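Local coordinates for protein esterase (Staphylococcus aureus subsp. aureus USA300_TCH1516, PDB 3D7R) that probably hydrolyses ester bonds, as a putative esterase of the alpha/beta hydrolase fold, at residues I95-L100 and S317-V322. Numbering follows the deposited sequence.
Sequences IDKKIL and SIDEDV. With DMS (dimethyl sulfoxide), chain L.
Ile99 and Ile318 meet methyl to methyl, CD1 of one 3.8 Å from CD1 of the other, where a central strand of the alpha/beta hydrolase sheet meets the C-terminal part of helix 305-318, which packs on one face of that sheet. Both residues are buried, and Tyr128 touches both, so wholly apolar side chains suit the place. Ile318 points toward the strand, and its extended chain, with CG1 anti to the backbone N (chi1 -160°), takes CD1 there, also 4.0 Å from Ile99 CG1. With 109 Å² buried in all, this is a small piece of sheet-to-helix packing.

Toward solvent the contact becomes looser, between charged residues whose charged atoms do not touch. Lys97 crosses Asp319 at about a right angle, and what meets the carboxylate is aliphatic: CE stands 3.9 Å from Asp319 OD1, while NZ remains 5.0 Å from that oxygen. The opposite charges may still attract weakly, but Asp319 OD1 is hydrogen-bonded to Tyr128 OH. A long, flexible lysine fits this margin, its methylenes beside the aspartate. Bends at chi3 and chi4 (-63° and -70°) turn Lys97 NZ back to its own loop, into a salt bridge with Asp96 OD1, its hydrogen bond weak at 3.4 Å.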
loop_
_atom_site.group_PDB
_atom_site.type_symbol
_atom_site.label_atom_id
_atom_site.label_comp_id
_atom_site.label_asym_id
_atom_site.label_seq_id
_atom_site.Cartn_x
_atom_site.Cartn_y
_atom_site.Cartn_z
ATOM N N ILE A 95 -8.589 11.622 17.098
ATOM C CA ILE A 95 -7.273 10.977 17.139
ATOM C C ILE A 95 -7.219 9.688 17.982
ATOM O O ILE A 95 -6.162 9.048 18.052
ATOM C CB ILE A 95 -6.187 11.954 17.648
ATOM C CG1 ILE A 95 -6.467 12.339 19.107
ATOM C CG2 ILE A 95 -6.105 13.174 16.715
ATOM C CD1 ILE A 95 -5.268 12.928 19.857
ATOM N N ASP A 96 -8.347 9.293 18.582
ATOM C CA ASP A 96 -8.385 8.090 19.408
ATOM C C ASP A 96 -8.171 6.800 18.630
ATOM O O ASP A 96 -7.891 5.756 19.218
ATOM C CB ASP A 96 -9.649 8.020 20.301
ATOM C CG ASP A 96 -10.959 8.183 19.528
ATOM O OD1 ASP A 96 -10.955 8.573 18.334
ATOM O OD2 ASP A 96 -12.028 7.946 20.142
ATOM N N LYS A 97 -8.319 6.875 17.307
ATOM C CA LYS A 97 -8.125 5.715 16.437
ATOM C C LYS A 97 -7.171 6.084 15.301
ATOM O O LYS A 97 -7.214 7.205 14.793
ATOM C CB LYS A 97 -9.469 5.205 15.893
ATOM C CG LYS A 97 -10.450 4.738 16.989
ATOM C CD LYS A 97 -11.797 4.290 16.445
ATOM C CE LYS A 97 -12.592 5.427 15.735
ATOM N NZ LYS A 97 -13.133 6.513 16.627
ATOM N N LYS A 98 -6.304 5.150 14.917
ATOM C CA LYS A 98 -5.279 5.420 13.903
ATOM C C LYS A 98 -5.379 4.493 12.696
ATOM O O LYS A 98 -5.700 3.305 12.844
ATOM C CB LYS A 98 -3.870 5.246 14.491
ATOM C CG LYS A 98 -3.652 5.753 15.926
ATOM C CD LYS A 98 -3.514 7.258 15.978
ATOM C CE LYS A 98 -3.121 7.741 17.385
ATOM N NZ LYS A 98 -3.467 9.182 17.518
ATOM N N ILE A 99 -5.059 5.035 11.517
ATOM C CA ILE A 99 -4.758 4.211 10.335
ATOM C C ILE A 99 -3.269 4.392 10.020
ATOM O O ILE A 99 -2.815 5.506 9.728
ATOM C CB ILE A 99 -5.584 4.603 9.092
ATOM C CG1 ILE A 99 -7.066 4.290 9.307
ATOM C CG2 ILE A 99 -5.059 3.858 7.831
ATOM C CD1 ILE A 99 -8.023 5.037 8.334
ATOM N N LEU A 100 -2.506 3.310 10.133
ATOM C CA LEU A 100 -1.121 3.311 9.673
ATOM C C LEU A 100 -1.160 3.094 8.173
ATOM O O LEU A 100 -1.470 1.991 7.711
ATOM C CB LEU A 100 -0.313 2.188 10.359
ATOM C CG LEU A 100 1.168 2.053 9.974
ATOM C CD1 LEU A 100 1.907 3.415 10.047
ATOM C CD2 LEU A 100 1.869 1.010 10.850
ATOM N N SER A 317 -17.137 0.143 6.550
ATOM C CA SER A 317 -16.637 -1.118 7.109
ATOM C C SER A 317 -15.666 -0.942 8.292
ATOM O O SER A 317 -15.579 -1.817 9.152
ATOM C CB SER A 317 -15.976 -1.956 6.026
ATOM O OG SER A 317 -14.872 -1.257 5.500
ATOM N N ILE A 318 -14.942 0.173 8.338
ATOM C CA ILE A 318 -13.860 0.323 9.318
ATOM C C ILE A 318 -14.342 0.273 10.774
ATOM O O ILE A 318 -13.596 -0.136 11.663
ATOM C CB ILE A 318 -12.973 1.567 9.042
ATOM C CG1 ILE A 318 -11.607 1.405 9.740
ATOM C CG2 ILE A 318 -13.714 2.881 9.418
ATOM C CD1 ILE A 318 -10.528 2.370 9.230
ATOM N N ASP A 319 -15.582 0.659 11.026
ATOM C CA ASP A 319 -16.074 0.540 12.404
ATOM C C ASP A 319 -16.913 -0.717 12.737
ATOM O O ASP A 319 -17.436 -0.816 13.851
ATOM C CB ASP A 319 -16.719 1.841 12.908
ATOM C CG ASP A 319 -15.688 2.949 13.183
ATOM O OD1 ASP A 319 -14.623 2.705 13.832
ATOM O OD2 ASP A 319 -15.959 4.086 12.739
ATOM N N GLU A 320 -17.004 -1.674 11.804
ATOM C CA GLU A 320 -17.604 -3.001 12.079
ATOM C C GLU A 320 -16.967 -3.641 13.314
ATOM O O GLU A 320 -15.748 -3.596 13.481
ATOM C CB GLU A 320 -17.368 -3.990 10.915
ATOM C CG GLU A 320 -18.043 -3.720 9.568
ATOM C CD GLU A 320 -17.611 -4.719 8.460
ATOM O OE1 GLU A 320 -18.073 -4.557 7.304
ATOM O OE2 GLU A 320 -16.827 -5.668 8.729
ATOM N N ASP A 321 -17.783 -4.272 14.156
ATOM C CA ASP A 321 -17.283 -5.016 15.318
ATOM C C ASP A 321 -16.492 -6.232 14.863
ATOM O O ASP A 321 -16.982 -7.029 14.067
ATOM C CB ASP A 321 -18.439 -5.482 16.218
ATOM C CG ASP A 321 -19.229 -4.320 16.819
ATOM O OD1 ASP A 321 -20.475 -4.433 16.915
ATOM O OD2 ASP A 321 -18.615 -3.299 17.203
ATOM N N VAL A 322 -15.263 -6.356 15.358
ATOM C CA VAL A 322 -14.420 -7.501 15.045
ATOM C C VAL A 322 -14.731 -8.623 16.041
ATOM O O VAL A 322 -14.401 -8.530 17.228
ATOM C CB VAL A 322 -12.908 -7.118 15.011
ATOM C CG1 VAL A 322 -12.020 -8.364 14.970
ATOM C CG2 VAL A 322 -12.614 -6.204 13.810
HETATM S S DMS L . -11.125 12.316 20.197
HETATM O O DMS L . -9.709 11.348 19.710
HETATM C C1 DMS L . -12.046 11.461 21.508
HETATM C C2 DMS L . -10.534 13.740 21.153
#